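Local coordinates for Cif-like 1 (Burkholderia cenocepacia, PDB 7JQY), which is a Cif-like epoxide hydrolase of the alpha/beta hydrolase fold that probably opens epoxide rings by adding water, at residues B[47-52]-B[116-121]; B[172-177]-B[229-234]; B[197-202]-B[283-288]. The protein carries 1 engineered substitution. All coordinates share one frame; numbering follows the deposited sequence.

Contact 1 of 3, residues B[47-52]-B[116-121]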
loop_
_atom_site.group_PDB
_atom_site.type_symbol
_atom_site.label_atom_id
_atom_site.label_comp_id
_atom_site.label_asym_id
_atom_site.label_seq_id
_atom_site.Cartn_x
_atom_site.Cartn_y
_atom_site.Cartn_z
ATOM N N ASP B 47 -44.480 -25.217 8.882
ATOM C CA ASP B 47 -45.886 -24.835 8.831
ATOM C C ASP B 47 -46.234 -23.670 9.751
ATOM O O ASP B 47 -47.380 -23.210 9.727
ATOM C CB ASP B 47 -46.786 -26.038 9.152
ATOM C CG ASP B 47 -46.421 -26.715 10.459
ATOM O OD1 ASP B 47 -46.121 -27.929 10.435
ATOM O OD2 ASP B 47 -46.441 -26.039 11.513
ATOM N N GLY B 48 -45.298 -23.212 10.580
ATOM C CA GLY B 48 -45.595 -22.193 11.564
ATOM C C GLY B 48 -45.802 -20.819 10.952
ATOM O O GLY B 48 -45.507 -20.560 9.783
ATOM N N GLU B 49 -46.348 -19.922 11.771
ATOM C CA GLU B 49 -46.505 -18.530 11.364
ATOM C C GLU B 49 -45.144 -17.930 11.039
ATOM O O GLU B 49 -44.190 -18.081 11.808
ATOM C CB GLU B 49 -47.177 -17.716 12.473
ATOM C CG GLU B 49 -48.637 -18.051 12.765
ATOM C CD GLU B 49 -49.263 -17.053 13.746
ATOM O OE1 GLU B 49 -49.356 -17.373 14.953
ATOM O OE2 GLU B 49 -49.645 -15.941 13.312
ATOM N N MET B 50 -45.050 -17.260 9.896
ATOM C CA MET B 50 -43.767 -16.742 9.448
ATOM C C MET B 50 -43.440 -15.415 10.121
ATOM O O MET B 50 -44.278 -14.511 10.172
ATOM C CB MET B 50 -43.757 -16.554 7.940
ATOM C CG MET B 50 -42.388 -16.183 7.437
ATOM S SD MET B 50 -42.289 -16.133 5.655
ATOM C CE MET B 50 -42.387 -17.882 5.286
ATOM N N VAL B 51 -42.218 -15.305 10.637
ATOM C CA VAL B 51 -41.679 -14.062 11.174
ATOM C C VAL B 51 -40.501 -13.659 10.297
ATOM O O VAL B 51 -39.492 -14.376 10.238
ATOM C CB VAL B 51 -41.250 -14.196 12.643
ATOM C CG1 VAL B 51 -40.756 -12.859 13.175
ATOM C CG2 VAL B 51 -42.408 -14.702 13.484
ATOM N N VAL B 52 -40.629 -12.522 9.615
ATOM C CA VAL B 52 -39.582 -11.984 8.755
ATOM C C VAL B 52 -38.839 -10.902 9.525
ATOM O O VAL B 52 -39.462 -10.013 10.133
ATOM C CB VAL B 52 -40.166 -11.434 7.444
ATOM C CG1 VAL B 52 -39.101 -10.746 6.634
ATOM C CG2 VAL B 52 -40.807 -12.555 6.657
ATOM N N ARG B 116 -49.291 -14.396 4.889
ATOM C CA ARG B 116 -49.416 -13.593 6.131
ATOM C C ARG B 116 -48.154 -13.770 6.996
ATOM O O ARG B 116 -47.747 -14.903 7.255
ATOM C CB ARG B 116 -50.661 -14.002 6.917
ATOM C CG ARG B 116 -51.968 -13.787 6.170
ATOM C CD ARG B 116 -52.191 -12.316 5.856
ATOM N NE ARG B 116 -53.461 -12.090 5.172
ATOM C CZ ARG B 116 -53.607 -12.088 3.850
ATOM N NH1 ARG B 116 -52.561 -12.301 3.064
ATOM N NH2 ARG B 116 -54.800 -11.873 3.314
ATOM N N ILE B 117 -47.527 -12.669 7.447
ATOM C CA ILE B 117 -46.252 -12.726 8.155
ATOM C C ILE B 117 -46.308 -11.736 9.308
ATOM O O ILE B 117 -47.047 -10.748 9.264
ATOM C CB ILE B 117 -45.058 -12.372 7.243
ATOM C CG1 ILE B 117 -45.224 -10.934 6.747
ATOM C CG2 ILE B 117 -44.939 -13.357 6.075
ATOM C CD1 ILE B 117 -44.035 -10.371 6.034
ATOM N N HIS B 118 -45.561 -12.031 10.365
ATOM C CA HIS B 118 -45.165 -11.013 11.328
ATOM C C HIS B 118 -43.866 -10.400 10.822
ATOM O O HIS B 118 -43.049 -11.087 10.198
ATOM C CB HIS B 118 -44.963 -11.615 12.716
ATOM C CG HIS B 118 -46.167 -12.334 13.241
ATOM N ND1 HIS B 118 -47.182 -11.694 13.922
ATOM C CD2 HIS B 118 -46.528 -13.637 13.170
ATOM C CE1 HIS B 118 -48.108 -12.575 14.259
ATOM N NE2 HIS B 118 -47.734 -13.762 13.816
ATOM N N LEU B 119 -43.692 -9.104 11.055
ATOM C CA LEU B 119 -42.626 -8.354 10.405
ATOM C C LEU B 119 -41.879 -7.516 11.433
ATOM O O LEU B 119 -42.492 -6.711 12.145
ATOM C CB LEU B 119 -43.189 -7.476 9.283
ATOM C CG LEU B 119 -42.204 -6.878 8.283
ATOM C CD1 LEU B 119 -41.239 -7.936 7.763
ATOM C CD2 LEU B 119 -42.955 -6.196 7.144
ATOM N N VAL B 120 -40.558 -7.689 11.487
ATOM C CA VAL B 120 -39.672 -6.969 12.395
ATOM C C VAL B 120 -38.579 -6.287 11.581
ATOM O O VAL B 120 -37.929 -6.930 10.749
ATOM C CB VAL B 120 -39.035 -7.914 13.430
ATOM C CG1 VAL B 120 -38.249 -7.104 14.473
ATOM C CG2 VAL B 120 -40.090 -8.803 14.069
ATOM N N GLY B 121 -38.363 -5.003 11.826
ATOM C CA GLY B 121 -37.341 -4.260 11.114
ATOM C C GLY B 121 -36.650 -3.257 12.012
ATOM O O GLY B 121 -37.211 -2.791 13.009
#
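In the central sheet of the alpha/beta hydrolase fold, Val51 and Val52 run beside His118 and Leu119 as neighbouring parallel strands, the second of which leads through Gly121 into the probable nucleophile elbow. His118 N donates to Met50 O at 2.8 Å, Val52 N to His118 O at 2.9 Å and Val120 N to Val52 O at 2.9 Å. Val51 pairs with His118 on one face of the sheet, and Val52 with Leu119 on the other. There Leu119 CD1 lies 3.7 Å from Val52 CB, the two side chains side by side and pointing the same way, while Val52 CG2 meets the tip of Ile117, CD1, at 3.9 Å. Ile117 CG2 packs against Met50 SD. On the Val51 face, His118 CG sits anti to the carbonyl carbon (chi1 -57°) and the ring reaches the extended Glu49 side chain. His118 NE2 donates to Glu49 OE2 at 2.9 Å, with 151° at the hydrogen; the donor stands well above the carboxylate plane, and ring and carboxylate are turned 59° apart. This bond ties the ring to the residue just before Met50, and Phe302 meets the same ring. Val52 and Ile117 are covered by helix 98-111, Leu119 by helix 124-135, and strands 77-82 and 140-146 continue the sheet beyond the pair.

Contact 2 of 3, residues B[172-177]-B[229-234]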
loop_
_atom_site.group_PDB
_atom_site.type_symbol
_atom_site.label_atom_id
_atom_site.label_comp_id
_atom_site.label_asym_id
_atom_site.label_seq_id
_atom_site.Cartn_x
_atom_site.Cartn_y
_atom_site.Cartn_z
ATOM N N LEU B 172 -22.131 12.244 3.801
ATOM C CA LEU B 172 -21.040 11.489 3.191
ATOM C C LEU B 172 -21.571 10.320 2.376
ATOM O O LEU B 172 -21.157 10.106 1.235
ATOM C CB LEU B 172 -20.070 10.993 4.265
ATOM C CG LEU B 172 -19.045 9.976 3.751
ATOM C CD1 LEU B 172 -18.114 10.619 2.737
ATOM C CD2 LEU B 172 -18.249 9.343 4.888
ATOM N N HIS B 173 -22.485 9.541 2.954
ATOM C CA HIS B 173 -23.001 8.378 2.249
ATOM C C HIS B 173 -23.721 8.775 0.974
ATOM O O HIS B 173 -23.795 7.981 0.032
ATOM C CB HIS B 173 -23.928 7.583 3.158
ATOM C CG HIS B 173 -23.211 6.874 4.260
ATOM N ND1 HIS B 173 -23.820 5.927 5.053
ATOM C CD2 HIS B 173 -21.935 6.977 4.702
ATOM C CE1 HIS B 173 -22.950 5.479 5.941
ATOM N NE2 HIS B 173 -21.799 6.096 5.747
ATOM N N GLN B 174 -24.234 10.000 0.907
ATOM C CA GLN B 174 -24.937 10.426 -0.292
ATOM C C GLN B 174 -24.006 10.953 -1.373
ATOM O O GLN B 174 -24.489 11.300 -2.453
ATOM C CB GLN B 174 -25.992 11.478 0.061
ATOM C CG GLN B 174 -27.271 10.887 0.619
ATOM C CD GLN B 174 -28.188 11.946 1.221
ATOM O OE1 GLN B 174 -27.774 13.076 1.445
ATOM N NE2 GLN B 174 -29.425 11.570 1.503
ATOM N N GLN B 175 -22.696 10.992 -1.131
ATOM C CA GLN B 175 -21.720 11.402 -2.145
ATOM C C GLN B 175 -21.308 10.185 -2.984
ATOM O O GLN B 175 -20.474 9.374 -2.566
ATOM C CB GLN B 175 -20.512 12.056 -1.483
ATOM C CG GLN B 175 -20.861 13.201 -0.526
ATOM C CD GLN B 175 -21.817 14.215 -1.139
ATOM O OE1 GLN B 175 -21.459 14.936 -2.075
ATOM N NE2 GLN B 175 -23.044 14.261 -0.627
ATOM N N ARG B 176 -21.872 10.068 -4.186
ATOM C CA ARG B 176 -21.565 8.933 -5.045
ATOM C C ARG B 176 -20.083 8.926 -5.405
ATOM O O ARG B 176 -19.512 9.961 -5.757
ATOM C CB ARG B 176 -22.424 8.977 -6.312
ATOM C CG ARG B 176 -22.338 7.697 -7.176
ATOM C CD ARG B 176 -23.455 7.621 -8.200
ATOM N NE ARG B 176 -24.730 7.207 -7.619
ATOM C CZ ARG B 176 -25.759 8.029 -7.426
ATOM N NH1 ARG B 176 -25.658 9.308 -7.765
ATOM N NH2 ARG B 176 -26.889 7.577 -6.901
ATOM N N ASP B 177 -19.465 7.748 -5.280
ATOM C CA ASP B 177 -18.061 7.483 -5.598
ATOM C C ASP B 177 -17.094 8.043 -4.567
ATOM O O ASP B 177 -16.078 7.405 -4.259
ATOM C CB ASP B 177 -17.715 8.008 -6.994
ATOM C CG ASP B 177 -18.730 7.586 -8.025
ATOM O OD1 ASP B 177 -19.243 8.466 -8.741
ATOM O OD2 ASP B 177 -19.024 6.366 -8.108
ATOM N N ARG B 229 -28.617 7.230 -0.810
ATOM C CA ARG B 229 -28.791 8.116 -1.952
ATOM C C ARG B 229 -30.234 8.130 -2.425
ATOM O O ARG B 229 -30.635 9.059 -3.133
ATOM C CB ARG B 229 -27.845 7.712 -3.072
ATOM C CG ARG B 229 -26.408 8.051 -2.759
ATOM C CD ARG B 229 -25.443 7.067 -3.405
ATOM N NE ARG B 229 -24.138 7.143 -2.756
ATOM C CZ ARG B 229 -23.087 6.402 -3.085
ATOM N NH1 ARG B 229 -23.177 5.505 -4.077
ATOM N NH2 ARG B 229 -21.944 6.551 -2.419
ATOM N N ALA B 230 -31.026 7.144 -2.015
ATOM C CA ALA B 230 -32.450 7.084 -2.318
ATOM C C ALA B 230 -33.324 7.789 -1.278
ATOM O O ALA B 230 -34.550 7.776 -1.426
ATOM C CB ALA B 230 -32.902 5.626 -2.435
ATOM N N PHE B 231 -32.748 8.357 -0.213
ATOM C CA PHE B 231 -33.567 9.001 0.823
ATOM C C PHE B 231 -34.533 10.055 0.283
ATOM O O PHE B 231 -35.708 10.033 0.686
ATOM C CB PHE B 231 -32.674 9.608 1.918
ATOM C CG PHE B 231 -32.214 8.618 2.953
ATOM C CD1 PHE B 231 -32.717 7.323 2.979
ATOM C CD2 PHE B 231 -31.238 8.969 3.871
ATOM C CE1 PHE B 231 -32.274 6.407 3.928
ATOM C CE2 PHE B 231 -30.793 8.063 4.821
ATOM C CZ PHE B 231 -31.306 6.780 4.852
ATOM N N PRO B 232 -34.141 10.978 -0.611
ATOM C CA PRO B 232 -35.139 11.952 -1.099
ATOM C C PRO B 232 -36.360 11.302 -1.726
ATOM O O PRO B 232 -37.496 11.699 -1.428
ATOM C CB PRO B 232 -34.358 12.790 -2.128
ATOM C CG PRO B 232 -32.935 12.451 -1.965
ATOM C CD PRO B 232 -32.763 11.383 -0.943
ATOM N N GLN B 233 -36.152 10.266 -2.540
ATOM C CA GLN B 233 -37.267 9.540 -3.132
ATOM C C GLN B 233 -38.107 8.859 -2.061
ATOM O O GLN B 233 -39.339 8.795 -2.173
ATOM C CB GLN B 233 -36.725 8.516 -4.134
ATOM C CG GLN B 233 -37.749 7.591 -4.728
ATOM C CD GLN B 233 -37.139 6.628 -5.757
ATOM O OE1 GLN B 233 -35.926 6.642 -6.018
ATOM N NE2 GLN B 233 -37.984 5.789 -6.341
ATOM N N ASP B 234 -37.453 8.332 -1.021
ATOM C CA ASP B 234 -38.171 7.713 0.089
ATOM C C ASP B 234 -39.020 8.735 0.846
ATOM O O ASP B 234 -40.106 8.407 1.337
ATOM C CB ASP B 234 -37.178 7.033 1.038
ATOM C CG ASP B 234 -36.447 5.842 0.385
ATOM O OD1 ASP B 234 -37.111 5.016 -0.273
ATOM O OD2 ASP B 234 -35.208 5.746 0.531
#
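Arg229 reaches across to the turn that follows His173 and lays its guanidinium against the backbone of Arg176. Arg176 CA stands 3.5 Å above the guanidinium plane of Arg229, over its centre. At the edge of the same group, Arg229 NE donates to His173 O at 2.9 Å; the donor lies in the carbonyl plane, with 144° at the hydrogen. A second, weak bond of 3.4 Å runs from Arg229 NH2 to His173 O, making that carbonyl the shared acceptor of two donors. Arg229 CG is anti to the carbonyl carbon (chi1 -72°) and touches Gln174 CA at 3.7 Å.

The Arg176 side chain crosses that of Arg229 obliquely. Its guanidinium takes Arg229 CD over one face, with Arg176 NH2 3.8 Å from that carbon, and the two guanidinium planes are inclined at 69°, far from a flat stack. The like charges approach to 4.2 Å between Arg176 NE and Arg229 NH1. Their repulsion is probably offset by Glu226, which forms salt bridges with both arginines, and by Glu180, a second partner of Arg229 NH1.

Gln174, its chain extended beyond CG, carries the rest of the contact. Gln174 NE2 comes to 3.8 Å from Phe231 CB, the two side chains crossing at about a right angle, and is held by a hydrogen bond to Tyr228 O. Beyond it, Phe231 packs on Ile124 and Met127 of helix 124-135, while Asp177 pairs with Arg222 of a neighbouring subunit. The contact thus joins the end of helix 169-173 to the break between helices 220-229 and 231-241, within the helical cap inserted between sheet strands 140-146 and 250-255, as in alpha/beta hydrolases of the epoxide hydrolase type.

Contact 3 of 3, residues B[197-202]-B[283-288]; sequences KRTHVA and GHWLPD
Arg198 CB touches both His284 and Trp285, 3.7 Å from His284 CB and 3.8 Å from Trp285 NE1. From there CG turns anti to the carbonyl carbon (chi1 -66°), and the chain runs extended to NE, bringing Arg198 CD to 4.0 Å from Trp285 CZ2. The guanidinium is inclined at 54° to the indole, and its NH2 donates to Gln166 O, while Trp285 NE1 bonds to Tyr195 O. The backbones are bonded as well: His284 N donates to Arg198 O at 2.9 Å, with 159° at the hydrogen. His284 lies on the loop after strand 274-279, where alpha/beta hydrolases carry their catalytic histidine, and probably fills that role here, close to the engineered Ser123 and with Ser258 as the strongest polar partner of its side chain. His284 CD2 rests 3.8 Å above one face of the Trp285 ring, offset toward the rim. Thr199 CB meets the edge of that indole at Trp285 CD1, 3.8 Å away. Thr199 OG1 donates a hydrogen bond forward to Val201 O at 2.7 Å. His200 CB packs against Gly283 N, and Glu289 gathers the backbone N-H groups of His200, Val201 and Gly283 on its OE1.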
loop_
_atom_site.group_PDB
_atom_site.type_symbol
_atom_site.label_atom_id
_atom_site.label_comp_id
_atom_site.label_asym_id
_atom_site.label_seq_id
_atom_site.Cartn_x
_atom_site.Cartn_y
_atom_site.Cartn_z
ATOM N N LYS B 197 -19.662 4.010 18.732
ATOM C CA LYS B 197 -20.122 5.332 19.138
ATOM C C LYS B 197 -21.610 5.351 19.467
ATOM O O LYS B 197 -22.058 6.224 20.215
ATOM C CB LYS B 197 -19.821 6.346 18.029
ATOM C CG LYS B 197 -18.496 7.039 18.207
ATOM C CD LYS B 197 -18.111 7.883 17.015
ATOM C CE LYS B 197 -16.923 8.755 17.391
ATOM N NZ LYS B 197 -15.668 8.282 16.747
ATOM N N ARG B 198 -22.379 4.392 18.956
ATOM C CA ARG B 198 -23.820 4.359 19.158
ATOM C C ARG B 198 -24.268 3.234 20.082
ATOM O O ARG B 198 -25.466 3.114 20.355
ATOM C CB ARG B 198 -24.528 4.230 17.805
ATOM C CG ARG B 198 -24.363 5.451 16.900
ATOM C CD ARG B 198 -24.693 5.107 15.420
ATOM N NE ARG B 198 -24.769 6.319 14.612
ATOM C CZ ARG B 198 -23.712 7.000 14.184
ATOM N NH1 ARG B 198 -22.477 6.583 14.469
ATOM N NH2 ARG B 198 -23.888 8.109 13.478
ATOM N N THR B 199 -23.358 2.379 20.534
ATOM C CA THR B 199 -23.739 1.330 21.465
ATOM C C THR B 199 -23.605 1.843 22.894
ATOM O O THR B 199 -22.912 2.829 23.169
ATOM C CB THR B 199 -22.887 0.068 21.263
ATOM O OG1 THR B 199 -23.503 -1.045 21.922
ATOM C CG2 THR B 199 -21.484 0.255 21.819
ATOM N N HIS B 200 -24.324 1.201 23.799
ATOM C CA HIS B 200 -24.092 1.431 25.222
ATOM C C HIS B 200 -23.650 0.171 25.936
ATOM O O HIS B 200 -22.817 0.242 26.847
ATOM C CB HIS B 200 -25.334 2.007 25.924
ATOM C CG HIS B 200 -25.087 2.377 27.351
ATOM N ND1 HIS B 200 -25.609 1.662 28.408
ATOM C CD2 HIS B 200 -24.342 3.367 27.898
ATOM C CE1 HIS B 200 -25.210 2.205 29.544
ATOM N NE2 HIS B 200 -24.440 3.241 29.261
ATOM N N VAL B 201 -24.214 -0.973 25.564
ATOM C CA VAL B 201 -23.712 -2.264 26.015
ATOM C C VAL B 201 -22.445 -2.586 25.233
ATOM O O VAL B 201 -22.419 -2.476 23.999
ATOM C CB VAL B 201 -24.779 -3.354 25.821
ATOM C CG1 VAL B 201 -24.223 -4.737 26.161
ATOM C CG2 VAL B 201 -26.018 -3.036 26.672
ATOM N N ALA B 202 -21.394 -2.993 25.946
ATOM C CA ALA B 202 -20.144 -3.357 25.295
ATOM C C ALA B 202 -20.335 -4.595 24.423
ATOM O O ALA B 202 -20.851 -5.619 24.882
ATOM C CB ALA B 202 -19.054 -3.608 26.335
ATOM N N GLY B 283 -28.265 0.941 23.925
ATOM C CA GLY B 283 -27.992 1.924 22.899
ATOM C C GLY B 283 -28.806 1.730 21.640
ATOM O O GLY B 283 -29.947 1.269 21.681
ATOM N N HIS B 284 -28.168 1.991 20.502
ATOM C CA HIS B 284 -28.835 2.041 19.211
ATOM C C HIS B 284 -29.100 0.664 18.619
ATOM O O HIS B 284 -29.993 0.539 17.774
ATOM C CB HIS B 284 -27.982 2.869 18.247
ATOM C CG HIS B 284 -28.651 3.192 16.948
ATOM N ND1 HIS B 284 -29.669 4.117 16.842
ATOM C CD2 HIS B 284 -28.429 2.731 15.694
ATOM C CE1 HIS B 284 -30.049 4.208 15.579
ATOM N NE2 HIS B 284 -29.316 3.372 14.863
ATOM N N TRP B 285 -28.370 -0.368 19.044
ATOM C CA TRP B 285 -28.387 -1.679 18.380
ATOM C C TRP B 285 -29.125 -2.693 19.249
ATOM O O TRP B 285 -28.516 -3.545 19.893
ATOM C CB TRP B 285 -26.953 -2.156 18.081
ATOM C CG TRP B 285 -26.048 -1.079 17.549
ATOM C CD1 TRP B 285 -25.079 -0.400 18.243
ATOM C CD2 TRP B 285 -26.017 -0.571 16.209
ATOM N NE1 TRP B 285 -24.450 0.495 17.411
ATOM C CE2 TRP B 285 -25.006 0.412 16.160
ATOM C CE3 TRP B 285 -26.742 -0.854 15.044
ATOM C CZ2 TRP B 285 -24.710 1.127 14.992
ATOM C CZ3 TRP B 285 -26.447 -0.145 13.885
ATOM C CH2 TRP B 285 -25.441 0.839 13.871
ATOM N N LEU B 286 -30.453 -2.629 19.216
ATOM C CA LEU B 286 -31.254 -3.467 20.105
ATOM C C LEU B 286 -30.961 -4.954 19.963
ATOM O O LEU B 286 -30.755 -5.614 20.997
ATOM C CB LEU B 286 -32.744 -3.162 19.902
ATOM C CG LEU B 286 -33.437 -2.594 21.144
ATOM C CD1 LEU B 286 -34.928 -2.431 20.885
ATOM C CD2 LEU B 286 -33.190 -3.476 22.366
ATOM N N PRO B 287 -30.934 -5.549 18.758
ATOM C CA PRO B 287 -30.634 -6.991 18.674
ATOM C C PRO B 287 -29.244 -7.359 19.171
ATOM O O PRO B 287 -29.057 -8.475 19.671
ATOM C CB PRO B 287 -30.806 -7.303 17.179
ATOM C CG PRO B 287 -31.687 -6.224 16.660
ATOM C CD PRO B 287 -31.295 -4.995 17.440
ATOM N N ASP B 288 -28.251 -6.480 19.023
ATOM C CA ASP B 288 -26.916 -6.781 19.541
ATOM C C ASP B 288 -26.822 -6.548 21.041
ATOM O O ASP B 288 -26.179 -7.329 21.755
ATOM C CB ASP B 288 -25.857 -5.934 18.833
ATOM C CG ASP B 288 -25.694 -6.300 17.374
ATOM O OD1 ASP B 288 -25.115 -7.376 17.085
ATOM O OD2 ASP B 288 -26.144 -5.509 16.519
#

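Following the chain from the N terminus, contact 1 closes first: the 63 residues between its segments include strand 77-82 and helix 98-111 and return to the sheet beside the strand they left. Only then do contacts 2 and 3 open, and they cross, since 197-202 lies between the two segments of contact 2 and 283-288 follows both. The loop closed by contact 2 is made of helices and connections alone, within the cap, whereas contact 3 ties the end of helix 187-198 in the cap to the loop after strand 274-279. Contacts 1 and 2 lie on opposite sides of the chain's centre, their centres 30 Å apart.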